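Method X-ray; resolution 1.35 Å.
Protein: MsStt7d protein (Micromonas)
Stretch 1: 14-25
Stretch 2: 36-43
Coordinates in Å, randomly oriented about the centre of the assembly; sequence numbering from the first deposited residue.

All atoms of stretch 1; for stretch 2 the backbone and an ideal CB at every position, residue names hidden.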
# COMPACT_ATOMS: atom_id res chain seq x y z
N PRO B 14 8.58 24.47 14.30
CA PRO B 14 9.53 25.14 15.19
C PRO B 14 10.04 24.20 16.28
O PRO B 14 9.25 23.46 16.89
CB PRO B 14 8.70 26.29 15.77
CG PRO B 14 7.75 26.61 14.68
CD PRO B 14 7.37 25.28 14.08
N GLY B 15 11.36 24.13 16.44
CA GLY B 15 11.93 23.25 17.45
C GLY B 15 12.25 21.85 16.96
O GLY B 15 12.81 21.06 17.74
N VAL B 16 11.95 21.54 15.69
CA VAL B 16 12.22 20.21 15.16
C VAL B 16 13.14 20.41 13.94
O VAL B 16 12.70 20.84 12.88
CB VAL B 16 10.93 19.47 14.76
CG1 VAL B 16 11.27 18.09 14.19
CG2 VAL B 16 10.05 19.34 15.99
N GLU B 17 14.42 20.09 14.10
CA GLU B 17 15.40 20.20 13.02
C GLU B 17 15.83 18.82 12.53
O GLU B 17 16.03 17.91 13.33
CB GLU B 17 16.62 21.01 13.50
CG GLU B 17 16.24 22.47 13.75
CD GLU B 17 17.25 23.25 14.56
OE1 GLU B 17 16.81 24.10 15.36
OE2 GLU B 17 18.47 23.03 14.38
N PRO B 18 16.00 18.67 11.20
CA PRO B 18 16.41 17.35 10.70
C PRO B 18 17.67 16.78 11.35
O PRO B 18 17.76 15.56 11.61
CB PRO B 18 16.56 17.55 9.18
CG PRO B 18 16.05 18.91 8.83
CD PRO B 18 15.73 19.65 10.13
N LYS B 19 18.63 17.66 11.65
CA LYS B 19 19.88 17.21 12.29
C LYS B 19 19.65 16.51 13.65
O LYS B 19 20.46 15.69 14.08
CB LYS B 19 20.88 18.36 12.43
CG LYS B 19 20.46 19.43 13.43
CD LYS B 19 21.36 20.66 13.41
CE LYS B 19 21.87 21.04 14.79
NZ LYS B 19 20.80 21.21 15.83
N ASP B 20 18.48 16.72 14.25
CA ASP B 20 18.20 16.14 15.56
C ASP B 20 17.43 14.82 15.48
O ASP B 20 17.01 14.25 16.50
CB ASP B 20 17.50 17.17 16.44
CG ASP B 20 18.44 18.27 16.92
OD1 ASP B 20 19.67 18.04 17.14
OD2 ASP B 20 17.92 19.39 17.05
N ILE B 21 17.22 14.32 14.27
CA ILE B 21 16.41 13.11 14.07
C ILE B 21 17.37 12.07 13.50
O ILE B 21 17.98 12.26 12.43
CB ILE B 21 15.19 13.35 13.15
CG1 ILE B 21 14.23 14.33 13.87
CG2 ILE B 21 14.47 12.03 12.86
CD1 ILE B 21 13.22 15.00 12.97
N ARG B 22 17.34 10.90 14.13
CA ARG B 22 17.98 9.71 13.62
C ARG B 22 16.88 8.71 13.30
O ARG B 22 16.05 8.40 14.16
CB ARG B 22 18.97 9.12 14.64
CG ARG B 22 19.69 7.90 14.12
CD ARG B 22 20.85 7.53 15.03
NE ARG B 22 20.39 7.13 16.35
CZ ARG B 22 19.98 5.90 16.64
NH1 ARG B 22 19.92 4.98 15.67
NH2 ARG B 22 19.62 5.59 17.88
N VAL B 23 16.90 8.20 12.08
CA VAL B 23 15.90 7.23 11.62
C VAL B 23 16.52 5.84 11.70
O VAL B 23 17.68 5.63 11.34
CB VAL B 23 15.27 7.62 10.26
CG1 VAL B 23 16.30 7.87 9.17
CG2 VAL B 23 14.26 6.56 9.82
N LEU B 24 15.75 4.89 12.23
CA LEU B 24 16.22 3.52 12.31
C LEU B 24 15.70 2.73 11.10
O LEU B 24 14.51 2.77 10.80
CB LEU B 24 15.74 2.86 13.61
CG LEU B 24 16.47 3.20 14.90
CD1 LEU B 24 16.50 4.69 15.19
CD2 LEU B 24 15.86 2.44 16.06
N PRO B 25 16.60 2.07 10.35
CA PRO B 25 16.11 1.22 9.26
C PRO B 25 15.12 0.14 9.71
O PRO B 25 15.15 -0.30 10.88
CB PRO B 25 17.38 0.56 8.73
CG PRO B 25 18.52 1.41 9.18
CD PRO B 25 18.06 2.27 10.32
N UNK B 36 6.31 3.86 7.71
CA UNK B 36 6.57 4.31 9.09
C UNK B 36 7.89 3.68 9.54
O UNK B 36 8.12 2.50 9.32
CB UNK B 36 5.43 3.93 10.03
N UNK B 37 8.74 4.49 10.16
CA UNK B 37 9.98 4.02 10.74
C UNK B 37 10.04 4.42 12.23
O UNK B 37 9.43 5.40 12.63
CB UNK B 37 11.18 4.58 9.97
N UNK B 38 10.80 3.70 13.04
CA UNK B 38 11.14 4.21 14.38
C UNK B 38 12.28 5.23 14.20
O UNK B 38 13.06 5.15 13.27
CB UNK B 38 11.55 3.08 15.33
N UNK B 39 12.38 6.16 15.14
CA UNK B 39 13.52 7.08 15.15
C UNK B 39 13.78 7.57 16.56
O UNK B 39 13.10 7.19 17.51
CB UNK B 39 13.28 8.26 14.21
N UNK B 40 14.84 8.36 16.69
CA UNK B 40 15.20 8.94 17.98
C UNK B 40 15.37 10.43 17.71
O UNK B 40 16.11 10.82 16.78
CB UNK B 40 16.46 8.31 18.57
N UNK B 41 14.74 11.25 18.55
CA UNK B 41 14.76 12.69 18.40
C UNK B 41 15.60 13.23 19.58
O UNK B 41 15.34 12.88 20.75
CB UNK B 41 13.35 13.28 18.38
N UNK B 42 16.57 14.08 19.28
CA UNK B 42 17.40 14.75 20.28
C UNK B 42 18.12 13.75 21.17
O UNK B 42 18.38 13.98 22.36
CB UNK B 42 16.55 15.69 21.14
N UNK B 43 18.45 12.62 20.58
CA UNK B 43 19.23 11.61 21.27
C UNK B 43 18.51 10.76 22.28
O UNK B 43 18.98 9.68 22.59
CB UNK B 43 20.40 12.29 21.98

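Stretch 2 runs antiparallel to residues 21-23, with positions 39, 40 and 41 paired to Val 23, Arg 22 and Ile 21. Position 36 lies beyond the pairing: its ideal CB finds nothing of stretch 1 within 5.5 Å, so many side chains would do. It is Val 36, which makes no contact here.

Position 37 points its CB toward stretch 1, 3.7 Å from Val 23 CG2 and 3.9 Å from Leu 24 O. An apolar residue, branched, long or aromatic, would suit the methyl group. Phe 37 is found; its CB lies 3.6 Å from Val 23 CG2, and its ring, with chi1 m, turns an edge to the carbonyl, CD1 being 3.6 Å from Leu 24 O.

At position 38 the CB points sideways, 4.4 Å from Leu 24 CD2, so that a long polar or an apolar chain would serve. Its O accepts a hydrogen bond from Leu 24 N (2.9 Å), while a water links its N (2.9 Å to the water O) to Leu 24 O (2.5 Å to the water O). The residue is Arg 38, whose end leads away to hydrogen bonds elsewhere in the structure.

Position 39 is the most restrictive. It pairs with Val 23 at a CA-CA distance of 4.3 Å, and an ideal CB would sit 2.8 Å from Arg 22 O, a clash. Glycine is strongly indicated, and Gly 39 is present.

Position 40 lies opposite Arg 22 in a hydrogen-bonded pair: its N donates to Arg 22 O (2.8 Å) and its O accepts from Arg 22 N (2.9 Å). The CB shares a face with the arginine, 4.2 Å from Arg 22 NH2. An acidic or polar group could answer the charge, but a beta-branched residue would equally suit the strand. Val 40 takes the second course, placing CG2 3.6 Å from Arg 22 NH2 and 4.2 Å from Leu 24 CD1.

Position 41 faces Ile 21, with Val 16 farther along, which favours a large apolar side chain. Phe 41, with chi1 t, reaches both: CD1 lies 3.7 Å from Ile 21 CG1 and CZ 4.0 Å from Val 16 CG2. The ring edge meets Gly 15 O, 3.6 Å from CZ.

At position 42 phi and psi are 58/32, a left-handed turn suited to glycine or asparagine but open to others. Its N donates to Asp 20 O (2.8 Å). Lys 42 occupies it, its CG 4.1 Å from Asp 20 CB.

Position 43 points away, and its positive phi favours glycine; Gly 43 follows.

Stretch 2, residues 36-43: VFRGVFKG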
# COMPACT_ATOMS: atom_id res chain seq x y z
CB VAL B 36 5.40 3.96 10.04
CG1 VAL B 36 5.76 4.41 11.45
CG2 VAL B 36 4.12 4.63 9.56
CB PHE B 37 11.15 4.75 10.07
CG PHE B 37 11.28 4.48 8.60
CD1 PHE B 37 12.18 3.55 8.14
CD2 PHE B 37 10.54 5.22 7.69
CE1 PHE B 37 12.27 3.30 6.78
CE2 PHE B 37 10.68 5.03 6.31
CZ PHE B 37 11.56 4.07 5.87
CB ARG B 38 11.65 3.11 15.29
CG ARG B 38 10.59 2.14 15.74
CD ARG B 38 11.33 1.21 16.67
NE ARG B 38 10.49 0.10 17.10
CZ ARG B 38 10.32 -1.01 16.39
NH1 ARG B 38 10.92 -1.13 15.22
NH2 ARG B 38 9.50 -1.97 16.83
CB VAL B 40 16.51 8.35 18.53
CG1 VAL B 40 16.85 9.02 19.85
CG2 VAL B 40 16.37 6.84 18.74
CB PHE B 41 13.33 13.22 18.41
CG PHE B 41 13.18 14.71 18.36
CD1 PHE B 41 13.80 15.47 17.36
CD2 PHE B 41 12.41 15.38 19.31
CE1 PHE B 41 13.58 16.84 17.27
CE2 PHE B 41 12.16 16.76 19.22
CZ PHE B 41 12.77 17.51 18.20
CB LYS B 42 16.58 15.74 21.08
CG LYS B 42 16.22 16.98 20.29
CD LYS B 42 15.59 18.04 21.17
CE LYS B 42 15.27 19.30 20.37
NZ LYS B 42 14.90 20.38 21.32
O HOH W 1 12.46 1.69 11.86
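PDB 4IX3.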